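Local atomic coordinates of ABC transporter substrate-binding protein (Staphylococcus aureus subsp. aureus NCTC 8325, PDB entry 3UN6), a protein that is of unknown function but binds a zinc ion and probably serves as the substrate-binding component of an ABC-type importer. Residues N73-L78 / G141-Y146; G282-K287 / S316-A321; S289-I294 / D310-P315; T296-K299 / L303-P306. All coordinates share one frame; numbering follows the deposited sequence.

Contact 1 (N73-L78 / G141-Y146); sequences NNWPDL and GIPHRY. With PO4 (phosphate ion), chain F; PO4 (phosphate ion), chain E.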
loop_
_atom_site.group_PDB
_atom_site.type_symbol
_atom_site.label_atom_id
_atom_site.label_comp_id
_atom_site.label_asym_id
_atom_site.label_seq_id
_atom_site.Cartn_x
_atom_site.Cartn_y
_atom_site.Cartn_z
ATOM N N ASN A 73 -9.694 -7.912 4.647
ATOM C CA ASN A 73 -10.071 -6.685 5.370
ATOM C C ASN A 73 -8.939 -6.154 6.254
ATOM O O ASN A 73 -9.033 -5.061 6.775
ATOM C CB ASN A 73 -11.269 -6.942 6.299
ATOM C CG ASN A 73 -12.466 -7.539 5.584
ATOM O OD1 ASN A 73 -13.135 -8.444 6.118
ATOM N ND2 ASN A 73 -12.749 -7.047 4.376
ATOM N N ASN A 74 -7.900 -6.951 6.453
ATOM C CA ASN A 74 -6.763 -6.571 7.299
ATOM C C ASN A 74 -5.487 -7.237 6.816
ATOM O O ASN A 74 -5.533 -8.263 6.129
ATOM C CB ASN A 74 -7.010 -6.982 8.744
ATOM C CG ASN A 74 -7.233 -8.483 8.894
ATOM O OD1 ASN A 74 -6.297 -9.250 9.139
ATOM N ND2 ASN A 74 -8.461 -8.911 8.680
ATOM N N TRP A 75 -4.354 -6.667 7.210
ATOM C CA TRP A 75 -3.052 -7.162 6.771
ATOM C C TRP A 75 -2.605 -8.532 7.296
ATOM O O TRP A 75 -2.083 -9.339 6.519
ATOM C CB TRP A 75 -1.980 -6.114 7.006
ATOM C CG TRP A 75 -2.202 -4.894 6.182
ATOM C CD1 TRP A 75 -2.588 -3.673 6.626
ATOM C CD2 TRP A 75 -2.077 -4.787 4.767
ATOM N NE1 TRP A 75 -2.698 -2.796 5.581
ATOM C CE2 TRP A 75 -2.381 -3.458 4.423
ATOM C CE3 TRP A 75 -1.716 -5.681 3.754
ATOM C CZ2 TRP A 75 -2.338 -3.000 3.117
ATOM C CZ3 TRP A 75 -1.685 -5.235 2.461
ATOM C CH2 TRP A 75 -1.995 -3.899 2.143
ATOM N N PRO A 76 -2.811 -8.820 8.587
ATOM C CA PRO A 76 -2.405 -10.156 9.049
ATOM C C PRO A 76 -3.097 -11.316 8.305
ATOM O O PRO A 76 -2.428 -12.273 7.930
ATOM C CB PRO A 76 -2.779 -10.133 10.543
ATOM C CG PRO A 76 -2.617 -8.685 10.917
ATOM C CD PRO A 76 -3.145 -7.928 9.707
ATOM N N ASP A 77 -4.408 -11.233 8.063
ATOM C CA ASP A 77 -5.099 -12.289 7.293
ATOM C C ASP A 77 -4.502 -12.460 5.899
ATOM O O ASP A 77 -4.340 -13.579 5.397
ATOM C CB ASP A 77 -6.568 -11.970 7.122
ATOM C CG ASP A 77 -7.359 -12.161 8.381
ATOM O OD1 ASP A 77 -6.790 -12.678 9.365
ATOM O OD2 ASP A 77 -8.559 -11.793 8.378
ATOM N N LEU A 78 -4.208 -11.344 5.259
ATOM C CA LEU A 78 -3.625 -11.378 3.921
ATOM C C LEU A 78 -2.228 -12.074 3.938
ATOM O O LEU A 78 -1.956 -12.961 3.110
ATOM C CB LEU A 78 -3.585 -9.975 3.323
ATOM C CG LEU A 78 -2.926 -9.817 1.949
ATOM C CD1 LEU A 78 -3.527 -8.598 1.173
ATOM C CD2 LEU A 78 -1.419 -9.693 2.051
ATOM N N GLY A 141 -3.736 5.559 14.920
ATOM C CA GLY A 141 -4.047 4.270 14.328
ATOM C C GLY A 141 -3.122 4.093 13.126
ATOM O O GLY A 141 -2.839 5.063 12.412
ATOM N N ILE A 142 -2.574 2.890 12.957
ATOM C CA ILE A 142 -1.751 2.548 11.775
ATOM C C ILE A 142 -2.231 1.175 11.295
ATOM O O ILE A 142 -2.813 0.415 12.070
ATOM C CB ILE A 142 -0.197 2.557 12.058
ATOM C CG1 ILE A 142 0.147 1.693 13.293
ATOM C CG2 ILE A 142 0.276 3.985 12.258
ATOM C CD1 ILE A 142 1.649 1.465 13.567
ATOM N N PRO A 143 -2.021 0.857 10.011
ATOM C CA PRO A 143 -2.514 -0.444 9.526
ATOM C C PRO A 143 -1.738 -1.681 10.028
ATOM O O PRO A 143 -2.285 -2.785 10.098
ATOM C CB PRO A 143 -2.432 -0.309 7.995
ATOM C CG PRO A 143 -2.039 1.088 7.718
ATOM C CD PRO A 143 -1.438 1.667 8.940
ATOM N N HIS A 144 -0.475 -1.482 10.362
ATOM C CA HIS A 144 0.399 -2.530 10.869
ATOM C C HIS A 144 1.652 -1.838 11.413
ATOM O O HIS A 144 2.010 -0.753 10.952
ATOM C CB HIS A 144 0.818 -3.498 9.743
ATOM C CG HIS A 144 1.321 -4.816 10.242
ATOM N ND1 HIS A 144 2.615 -5.009 10.677
ATOM C CD2 HIS A 144 0.686 -6.000 10.409
ATOM C CE1 HIS A 144 2.754 -6.262 11.083
ATOM N NE2 HIS A 144 1.599 -6.885 10.928
ATOM N N ARG A 145 2.306 -2.438 12.397
ATOM C CA ARG A 145 3.563 -1.853 12.907
ATOM C C ARG A 145 4.649 -1.753 11.798
ATOM O O ARG A 145 5.471 -0.859 11.822
ATOM C CB ARG A 145 4.087 -2.626 14.104
ATOM C CG ARG A 145 4.338 -4.101 13.886
ATOM C CD ARG A 145 4.502 -4.744 15.249
ATOM N NE ARG A 145 4.750 -6.171 15.188
ATOM C CZ ARG A 145 3.820 -7.100 14.987
ATOM N NH1 ARG A 145 2.553 -6.768 14.751
ATOM N NH2 ARG A 145 4.174 -8.372 14.986
ATOM N N TYR A 146 4.648 -2.682 10.851
ATOM C CA TYR A 146 5.613 -2.652 9.750
ATOM C C TYR A 146 4.921 -2.014 8.578
ATOM O O TYR A 146 4.380 -2.699 7.696
ATOM C CB TYR A 146 6.138 -4.060 9.428
ATOM C CG TYR A 146 6.666 -4.767 10.673
ATOM C CD1 TYR A 146 7.652 -4.178 11.458
ATOM C CD2 TYR A 146 6.204 -6.030 11.040
ATOM C CE1 TYR A 146 8.137 -4.811 12.601
ATOM C CE2 TYR A 146 6.681 -6.662 12.184
ATOM C CZ TYR A 146 7.654 -6.046 12.950
ATOM O OH TYR A 146 8.139 -6.657 14.083
HETATM P P PO4 F . 0.949 -9.564 13.152
HETATM O O1 PO4 F . 0.357 -8.298 13.717
HETATM O O2 PO4 F . 1.317 -9.380 11.703
HETATM O O3 PO4 F . 2.217 -9.908 13.894
HETATM O O4 PO4 F . -0.052 -10.676 13.332
HETATM P P PO4 E . 7.803 -9.521 15.801
HETATM O O1 PO4 E . 7.017 -9.992 16.996
HETATM O O2 PO4 E . 7.001 -8.490 15.048
HETATM O O3 PO4 E . 9.096 -8.894 16.275
HETATM O O4 PO4 E . 8.109 -10.660 14.864
HETATM O O HOH W 1 -4.659 -4.314 9.317
#

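Contact 2 (G282-K287 / S316-A321); sequences GDLTIK and SLYKEA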
loop_
_atom_site.group_PDB
_atom_site.type_symbol
_atom_site.label_atom_id
_atom_site.label_comp_id
_atom_site.label_asym_id
_atom_site.label_seq_id
_atom_site.Cartn_x
_atom_site.Cartn_y
_atom_site.Cartn_z
ATOM N N GLY A 282 1.712 4.717 -13.298
ATOM C CA GLY A 282 2.773 4.882 -14.308
ATOM C C GLY A 282 3.920 3.887 -14.192
ATOM O O GLY A 282 3.716 2.664 -14.243
ATOM N N ASP A 283 5.137 4.409 -14.076
ATOM C CA ASP A 283 6.320 3.572 -13.953
ATOM C C ASP A 283 6.325 2.986 -12.559
ATOM O O ASP A 283 6.487 3.712 -11.574
ATOM C CB ASP A 283 7.576 4.414 -14.203
ATOM C CG ASP A 283 8.861 3.612 -14.106
ATOM O OD1 ASP A 283 8.846 2.452 -13.628
ATOM O OD2 ASP A 283 9.899 4.167 -14.495
ATOM N N LEU A 284 6.134 1.674 -12.473
ATOM C CA LEU A 284 6.065 1.008 -11.197
ATOM C C LEU A 284 7.343 0.201 -10.878
ATOM O O LEU A 284 7.314 -0.763 -10.112
ATOM C CB LEU A 284 4.799 0.127 -11.145
ATOM C CG LEU A 284 3.468 0.857 -11.285
ATOM C CD1 LEU A 284 2.281 -0.142 -11.308
ATOM C CD2 LEU A 284 3.258 1.866 -10.169
ATOM N N THR A 285 8.469 0.598 -11.464
ATOM C CA THR A 285 9.757 -0.037 -11.158
ATOM C C THR A 285 10.080 0.178 -9.674
ATOM O O THR A 285 9.914 1.293 -9.155
ATOM C CB THR A 285 10.876 0.632 -11.942
ATOM O OG1 THR A 285 10.624 0.512 -13.342
ATOM C CG2 THR A 285 12.265 -0.009 -11.635
ATOM N N ILE A 286 10.527 -0.868 -8.993
ATOM C CA ILE A 286 11.017 -0.727 -7.633
ATOM C C ILE A 286 12.485 -0.315 -7.783
ATOM O O ILE A 286 13.353 -1.141 -8.065
ATOM C CB ILE A 286 10.959 -2.023 -6.834
ATOM C CG1 ILE A 286 9.501 -2.482 -6.648
ATOM C CG2 ILE A 286 11.615 -1.804 -5.483
ATOM C CD1 ILE A 286 9.371 -3.836 -5.887
ATOM N N LYS A 287 12.757 0.962 -7.647
ATOM C CA LYS A 287 14.106 1.453 -7.854
ATOM C C LYS A 287 14.971 1.254 -6.626
ATOM O O LYS A 287 14.484 1.322 -5.480
ATOM C CB LYS A 287 14.093 2.922 -8.272
ATOM C CG LYS A 287 13.399 3.167 -9.589
ATOM C CD LYS A 287 13.480 4.616 -9.961
ATOM C CE LYS A 287 12.557 4.956 -11.105
ATOM N NZ LYS A 287 12.693 6.410 -11.465
ATOM N N SER A 316 13.679 -8.070 -12.728
ATOM C CA SER A 316 13.783 -8.483 -14.151
ATOM C C SER A 316 12.447 -8.570 -14.907
ATOM O O SER A 316 12.355 -8.176 -16.073
ATOM C CB SER A 316 14.546 -9.815 -14.292
ATOM O OG SER A 316 13.881 -10.867 -13.591
ATOM N N LEU A 317 11.415 -9.100 -14.260
ATOM C CA LEU A 317 10.108 -9.274 -14.917
ATOM C C LEU A 317 9.509 -7.956 -15.379
ATOM O O LEU A 317 9.016 -7.861 -16.504
ATOM C CB LEU A 317 9.110 -10.046 -14.022
ATOM C CG LEU A 317 9.151 -11.602 -14.036
ATOM C CD1 LEU A 317 10.470 -12.159 -13.549
ATOM C CD2 LEU A 317 7.995 -12.191 -13.213
ATOM N N TYR A 318 9.578 -6.936 -14.532
ATOM C CA TYR A 318 9.018 -5.646 -14.878
ATOM C C TYR A 318 9.888 -4.926 -15.903
ATOM O O TYR A 318 9.367 -4.285 -16.807
ATOM C CB TYR A 318 8.819 -4.783 -13.624
ATOM C CG TYR A 318 8.055 -3.520 -13.898
ATOM C CD1 TYR A 318 6.659 -3.505 -13.837
ATOM C CD2 TYR A 318 8.710 -2.354 -14.237
ATOM C CE1 TYR A 318 5.954 -2.368 -14.096
ATOM C CE2 TYR A 318 7.994 -1.186 -14.500
ATOM C CZ TYR A 318 6.624 -1.202 -14.429
ATOM O OH TYR A 318 5.890 -0.067 -14.703
ATOM N N LYS A 319 11.207 -5.038 -15.768
ATOM C CA LYS A 319 12.116 -4.397 -16.714
ATOM C C LYS A 319 11.982 -5.002 -18.109
ATOM O O LYS A 319 11.929 -4.278 -19.091
ATOM C CB LYS A 319 13.567 -4.514 -16.233
ATOM C CG LYS A 319 14.581 -4.161 -17.298
ATOM C CD LYS A 319 15.980 -4.374 -16.810
ATOM C CE LYS A 319 16.993 -4.056 -17.905
ATOM N NZ LYS A 319 18.398 -4.191 -17.412
ATOM N N GLU A 320 11.911 -6.325 -18.197
ATOM C CA GLU A 320 11.796 -6.998 -19.499
ATOM C C GLU A 320 10.426 -6.812 -20.141
ATOM O O GLU A 320 10.312 -6.880 -21.355
ATOM C CB GLU A 320 12.068 -8.490 -19.381
ATOM C CG GLU A 320 13.466 -8.838 -18.926
ATOM C CD GLU A 320 13.642 -10.338 -18.750
ATOM O OE1 GLU A 320 12.852 -11.110 -19.356
ATOM O OE2 GLU A 320 14.568 -10.739 -18.011
ATOM N N ALA A 321 9.397 -6.603 -19.329
ATOM C CA ALA A 321 8.048 -6.404 -19.853
ATOM C C ALA A 321 8.043 -5.124 -20.674
ATOM O O ALA A 321 8.654 -4.122 -20.279
ATOM C CB ALA A 321 7.023 -6.314 -18.725
HETATM O O HOH W 2 3.436 0.174 -14.979
#

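Contact 3 (S289-I294 / D310-P315); sequences SGYQEI and DDFVEP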
loop_
_atom_site.group_PDB
_atom_site.type_symbol
_atom_site.label_atom_id
_atom_site.label_comp_id
_atom_site.label_asym_id
_atom_site.label_seq_id
_atom_site.Cartn_x
_atom_site.Cartn_y
_atom_site.Cartn_z
ATOM N N SER A 289 17.101 3.192 -5.282
ATOM C CA SER A 289 17.112 4.385 -4.443
ATOM C C SER A 289 15.881 4.438 -3.537
ATOM O O SER A 289 15.979 4.712 -2.328
ATOM C CB SER A 289 17.219 5.646 -5.324
ATOM O OG SER A 289 16.126 5.701 -6.237
ATOM N N GLY A 290 14.716 4.160 -4.113
ATOM C CA GLY A 290 13.484 4.148 -3.334
ATOM C C GLY A 290 13.494 3.041 -2.303
ATOM O O GLY A 290 13.028 3.220 -1.162
ATOM N N TYR A 291 14.017 1.884 -2.690
ATOM C CA TYR A 291 14.096 0.754 -1.762
ATOM C C TYR A 291 15.072 1.078 -0.611
ATOM O O TYR A 291 14.816 0.779 0.573
ATOM C CB TYR A 291 14.514 -0.535 -2.491
ATOM C CG TYR A 291 14.565 -1.713 -1.570
ATOM C CD1 TYR A 291 15.768 -2.183 -1.052
ATOM C CD2 TYR A 291 13.391 -2.343 -1.175
ATOM C CE1 TYR A 291 15.791 -3.282 -0.159
ATOM C CE2 TYR A 291 13.411 -3.396 -0.302
ATOM C CZ TYR A 291 14.612 -3.868 0.201
ATOM O OH TYR A 291 14.587 -4.944 1.066
ATOM N N GLN A 292 16.185 1.706 -0.959
ATOM C CA GLN A 292 17.177 2.042 0.022
ATOM C C GLN A 292 16.620 3.027 1.059
ATOM O O GLN A 292 17.000 2.980 2.235
ATOM C CB GLN A 292 18.424 2.605 -0.661
ATOM C CG GLN A 292 19.605 2.717 0.294
ATOM C CD GLN A 292 20.263 1.366 0.631
ATOM O OE1 GLN A 292 19.982 0.765 1.663
ATOM N NE2 GLN A 292 21.136 0.900 -0.244
ATOM N N GLU A 293 15.728 3.923 0.632
ATOM C CA GLU A 293 15.106 4.872 1.570
ATOM C C GLU A 293 14.310 4.123 2.635
ATOM O O GLU A 293 14.346 4.485 3.819
ATOM C CB GLU A 293 14.163 5.837 0.843
ATOM C CG GLU A 293 13.538 6.902 1.742
ATOM C CD GLU A 293 12.707 7.931 0.958
ATOM O OE1 GLU A 293 11.774 7.534 0.214
ATOM O OE2 GLU A 293 12.992 9.141 1.106
ATOM N N ILE A 294 13.553 3.108 2.214
ATOM C CA ILE A 294 12.760 2.296 3.172
ATOM C C ILE A 294 13.666 1.493 4.100
ATOM O O ILE A 294 13.424 1.439 5.315
ATOM C CB ILE A 294 11.745 1.357 2.472
ATOM C CG1 ILE A 294 10.718 2.195 1.676
ATOM C CG2 ILE A 294 11.010 0.420 3.534
ATOM C CD1 ILE A 294 9.997 3.266 2.523
ATOM N N ASP A 310 18.816 -7.278 -3.676
ATOM C CA ASP A 310 18.901 -8.521 -4.470
ATOM C C ASP A 310 18.248 -9.744 -3.801
ATOM O O ASP A 310 17.931 -10.717 -4.467
ATOM C CB ASP A 310 20.348 -8.821 -4.855
ATOM C CG ASP A 310 20.886 -7.855 -5.909
ATOM O OD1 ASP A 310 20.072 -7.257 -6.638
ATOM O OD2 ASP A 310 22.112 -7.706 -6.033
ATOM N N ASP A 311 18.028 -9.697 -2.500
ATOM C CA ASP A 311 17.390 -10.808 -1.832
ATOM C C ASP A 311 15.883 -10.670 -1.794
ATOM O O ASP A 311 15.178 -11.674 -1.685
ATOM C CB ASP A 311 17.908 -10.931 -0.415
ATOM C CG ASP A 311 19.381 -11.290 -0.366
ATOM O OD1 ASP A 311 19.839 -12.063 -1.246
ATOM O OD2 ASP A 311 20.077 -10.804 0.556
ATOM N N PHE A 312 15.388 -9.436 -1.887
ATOM C CA PHE A 312 13.950 -9.162 -1.780
ATOM C C PHE A 312 13.312 -8.841 -3.126
ATOM O O PHE A 312 12.241 -9.339 -3.454
ATOM C CB PHE A 312 13.764 -7.992 -0.802
ATOM C CG PHE A 312 12.341 -7.560 -0.601
ATOM C CD1 PHE A 312 11.432 -8.379 0.061
ATOM C CD2 PHE A 312 11.923 -6.319 -1.022
ATOM C CE1 PHE A 312 10.127 -7.977 0.248
ATOM C CE2 PHE A 312 10.614 -5.910 -0.825
ATOM C CZ PHE A 312 9.721 -6.732 -0.196
ATOM N N VAL A 313 13.985 -8.010 -3.907
ATOM C CA VAL A 313 13.437 -7.543 -5.144
ATOM C C VAL A 313 13.920 -8.347 -6.331
ATOM O O VAL A 313 15.097 -8.679 -6.424
ATOM C CB VAL A 313 13.811 -6.053 -5.378
ATOM C CG1 VAL A 313 13.231 -5.557 -6.704
ATOM C CG2 VAL A 313 13.341 -5.174 -4.189
ATOM N N GLU A 314 12.984 -8.701 -7.210
ATOM C CA GLU A 314 13.313 -9.338 -8.484
ATOM C C GLU A 314 12.784 -8.394 -9.575
ATOM O O GLU A 314 11.631 -8.520 -10.028
ATOM C CB GLU A 314 12.726 -10.736 -8.618
ATOM C CG GLU A 314 13.091 -11.364 -9.965
ATOM C CD GLU A 314 14.596 -11.276 -10.239
ATOM O OE1 GLU A 314 14.999 -10.565 -11.197
ATOM O OE2 GLU A 314 15.375 -11.856 -9.442
ATOM N N PRO A 315 13.626 -7.448 -10.012
ATOM C CA PRO A 315 13.188 -6.433 -10.953
ATOM C C PRO A 315 13.245 -6.848 -12.426
ATOM O O PRO A 315 12.876 -6.045 -13.292
ATOM C CB PRO A 315 14.198 -5.321 -10.708
ATOM C CG PRO A 315 15.470 -6.079 -10.480
ATOM C CD PRO A 315 15.076 -7.357 -9.773
#

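Contact 4 (T296-K299 / L303-P306); sequences TLVK and LFNP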
loop_
_atom_site.group_PDB
_atom_site.type_symbol
_atom_site.label_atom_id
_atom_site.label_comp_id
_atom_site.label_asym_id
_atom_site.label_seq_id
_atom_site.Cartn_x
_atom_site.Cartn_y
_atom_site.Cartn_z
ATOM N N THR A 296 16.655 2.228 5.080
ATOM C CA THR A 296 17.272 3.182 5.981
ATOM C C THR A 296 16.358 3.495 7.152
ATOM O O THR A 296 16.776 3.474 8.315
ATOM C CB THR A 296 17.593 4.497 5.242
ATOM O OG1 THR A 296 18.704 4.287 4.370
ATOM C CG2 THR A 296 17.918 5.594 6.226
ATOM N N LEU A 297 15.103 3.776 6.831
ATOM C CA LEU A 297 14.105 4.127 7.822
ATOM C C LEU A 297 13.749 2.944 8.757
ATOM O O LEU A 297 13.586 3.133 9.944
ATOM C CB LEU A 297 12.853 4.687 7.126
ATOM C CG LEU A 297 13.001 5.996 6.328
ATOM C CD1 LEU A 297 11.684 6.335 5.641
ATOM C CD2 LEU A 297 13.452 7.181 7.223
ATOM N N VAL A 298 13.633 1.739 8.207
ATOM C CA VAL A 298 13.365 0.521 8.996
ATOM C C VAL A 298 14.535 0.268 9.957
ATOM O O VAL A 298 14.335 -0.059 11.136
ATOM C CB VAL A 298 13.202 -0.704 8.054
ATOM C CG1 VAL A 298 13.369 -2.024 8.808
ATOM C CG2 VAL A 298 11.867 -0.623 7.268
ATOM N N LYS A 299 15.755 0.454 9.460
ATOM C CA LYS A 299 16.976 0.247 10.265
ATOM C C LYS A 299 17.040 1.323 11.358
ATOM O O LYS A 299 17.317 1.050 12.534
ATOM C CB LYS A 299 18.234 0.390 9.376
ATOM C CG LYS A 299 19.283 -0.679 9.521
ATOM C CD LYS A 299 19.629 -1.031 10.918
ATOM C CE LYS A 299 20.772 -2.004 10.905
ATOM N NZ LYS A 299 21.034 -2.504 12.241
ATOM N N LEU A 303 13.187 -1.415 13.528
ATOM C CA LEU A 303 12.048 -2.305 13.293
ATOM C C LEU A 303 12.485 -3.777 13.162
ATOM O O LEU A 303 11.969 -4.653 13.860
ATOM C CB LEU A 303 11.225 -1.854 12.085
ATOM C CG LEU A 303 10.511 -0.506 12.224
ATOM C CD1 LEU A 303 9.632 -0.269 10.997
ATOM C CD2 LEU A 303 9.670 -0.437 13.474
ATOM N N PHE A 304 13.443 -4.031 12.284
ATOM C CA PHE A 304 13.986 -5.383 12.056
ATOM C C PHE A 304 15.160 -5.185 11.103
ATOM O O PHE A 304 15.293 -4.091 10.548
ATOM C CB PHE A 304 12.926 -6.339 11.454
ATOM C CG PHE A 304 12.315 -5.848 10.161
ATOM C CD1 PHE A 304 11.190 -5.033 10.172
ATOM C CD2 PHE A 304 12.874 -6.197 8.929
ATOM C CE1 PHE A 304 10.621 -4.578 8.989
ATOM C CE2 PHE A 304 12.325 -5.728 7.744
ATOM C CZ PHE A 304 11.187 -4.918 7.772
ATOM N N ASN A 305 16.037 -6.172 10.926
ATOM C CA ASN A 305 17.117 -5.967 9.953
ATOM C C ASN A 305 16.555 -6.264 8.582
ATOM O O ASN A 305 16.135 -7.400 8.320
ATOM C CB ASN A 305 18.388 -6.769 10.217
ATOM C CG ASN A 305 19.554 -6.289 9.332
ATOM O OD1 ASN A 305 20.333 -5.419 9.738
ATOM N ND2 ASN A 305 19.610 -6.776 8.090
ATOM N N PRO A 306 16.528 -5.235 7.705
ATOM C CA PRO A 306 15.919 -5.397 6.397
ATOM C C PRO A 306 16.764 -6.228 5.437
ATOM O O PRO A 306 17.997 -6.250 5.555
ATOM C CB PRO A 306 15.769 -3.945 5.894
ATOM C CG PRO A 306 16.877 -3.214 6.534
ATOM C CD PRO A 306 17.155 -3.905 7.857
#

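Contact 1 (N73-L78 / G141-Y146)
The indole of Trp75 offers its edge to Pro143, whose CB lies near the ring plane, 3.5 Å from NE1 and 3.6 Å from CD1 of Trp75; the two side chains run alongside each other. The imidazole of His144 is used along its rim. Pro76 CG comes to CD2 of His144 at 4.3 Å, and on the ring plane ND1 accepts from Tyr146 N while NE2 donates to O2 of the phosphate of chain F, 2.6 Å away in a nearly straight bond (171°). Held at both nitrogens, the ring has its rotation fixed. Arg145 turns its guanidinium edge to both phosphates, which probably come from the crystallisation liquor, and lays its CG 3.7 Å over the centre of one Tyr146 face. A water bridges Trp75 N and Pro143 O, whereas the buried Trp75 NE1 has no polar partner. Asn74 suits the N-cap: its OD1 takes the N-H of Asp77 at 2.9 Å, and its ND2 returns a bond to Asp77 OD2 from above the carboxylate plane. Pro76 fits the first turn of helix 75-83, where a backbone N-H would have no helical acceptor. The contact joins the start of helix 75-83 to the end of strand 138-142. Trp75 lies close to the zinc ligand Cys221 and packs on strand 89-93, and with His144 it also meets Leu96 of helix 94-102.

Contact 2 (G282-K287 / S316-A321)
Tyr318 reaches from helix 316-320 into the loop 282-287 and sets its ring against three consecutive residues there. Its CG stands opposite the backbone N about the first torsion (chi1 -171°), which carries the phenol across to the loop. One face receives the peptide at Leu284, whose C lies 3.8 Å above the plane, shifted toward the rim. Thr285 crosses the ring at about a right angle, with OG1 3.3 Å from Tyr318 CE2. The Asp283 carboxylate is turned almost parallel to the ring, the planes only 10° apart, and its OD1 stays 3.8 Å from Tyr318 CE2.

Tyrosine suits the place because its hydroxyl does two jobs: OH accepts the N-H of Leu284 at 2.8 Å, nearly straight at 172°, and donates to a water that in turn donates to Gly282 O. The loop is braced from within as well. Asp283 OD1 takes Thr285 N at 2.9 Å, nearly along its C-O direction, and Thr285 OG1 at 2.6 Å through the syn lone pair. Gly282, with positive phi, has a backbone conformation that glycine adopts easily. Lys245 of helix 234-250 adds a cation-pi contact to Tyr318. The Asp283 bond to Thr285 N makes an Asx turn between strand 279-280 and helix 288-300; within these two segments Tyr318 alone links helix 316-320, near the C-terminal end of this periplasmic-binding-protein-like fold, to that turn.

Contact 3 (S289-I294 / D310-P315)
Extended first torsions, -178° for Tyr291 and 179° for Phe312, swing both rings away from their own backbone nitrogens and into the gap between two helices, 288-300 and 309-312, that follow each other in the chain near the C-terminal end of a fold of the periplasmic-binding-protein clan. The rings meet rim to rim, neither lying over the other: their centroids are 5.6 Å apart, their planes 25° apart, and Tyr291 CE2 approaches Phe312 CD2 to 3.4 Å. Such a meeting gives close dispersion contact without the overlap of a stack.

Aromatic residues suit this gap because the backbones stay well apart, 9.0 Å between the CA atoms of Tyr291 and Val313, and their rings are long enough to meet in the middle. Tyrosine also brings a polar end to a buried place. Its hydroxyl is bonded to Pro307 O, in the loop joining the two helices, so the phenol is tethered as well as packed; Tyr291 OH also touches Phe312 CB at 3.7 Å. Phe312, wholly apolar, continues past it to Ile94 and Met98 of helix 94-102. Val313 is the residue at which the chain leaves the helix. Its branched side chain slides past the tyrosine in the opposite direction, and a single methyl does the touching: CG2 of Val313 rests 4.1 Å above one face of the Tyr291 ring, offset toward the rim beside CD2.

Contact 4 (T296-K299 / L303-P306)
Leu303 turns the chain back against the helix it has just left, by giving its N-H to Val298 O at 3.0 Å. This bond spans five residues and lies at the C-terminal end of helix 288-300, from which the loop toward helix 309-312 folds back along the last turns, a helix-loop connection of a periplasmic-binding-protein-type fold. The donor meets the carbonyl nearly head-on (161° at the oxygen), and Leu303 CB adds an apolar touch of 3.9 Å to Val298 CG1, while its side chain continues to Tyr150 of helix 148-159.

Phe304 starts out pointing away from the helix, but chi1 of 57° places CG between its own N and carbonyl carbon and brings the ring back beneath Val298. The methyl CG1 of Val298 then stands over the middle of the ring, 3.7 Å from the centroid and 11° off its normal, a CH-pi contact. Valine suits this spot, since its methyl branches at CB and so reaches the ring while staying close to the helix backbone; the same CG1 also touches Phe304 O. Phenylalanine offers a wide apolar face to the methyl, and its side chain also packs on Met98 and Lys99 of helix 94-102.

Asn305 OD1 lies 3.6 Å from Lys299 CE, on a lysine chain bent at chi2. Both residues are exposed, and polar side chains suit such a margin. Pro306 finally presents its ring to the helix, with CB 4.2 Å from Val298 CG1 and CD 4.2 Å from Lys299 CG.

How the contacts relate
From the N terminus, contact 1 comes first, closing a long loop that carries helix 94-102 and brings the start of helix 75-83 against the end of strand 138-142, near the zinc site. The other three follow it in series and form a nest: contact 2 closes the outermost loop, contact 3 lies inside it, and contact 4 lies inside contact 3. Contacts 3 and 4 share helix 288-300. Contact 2 joins contact 3 through Ile286 packing on Val313, while contact 4 reaches back to contact 1 where Phe304 meets Tyr146 edge-to-face. Contacts 1 and 2 lie on opposite sides of the chain's centre, their centres about 26 Å apart.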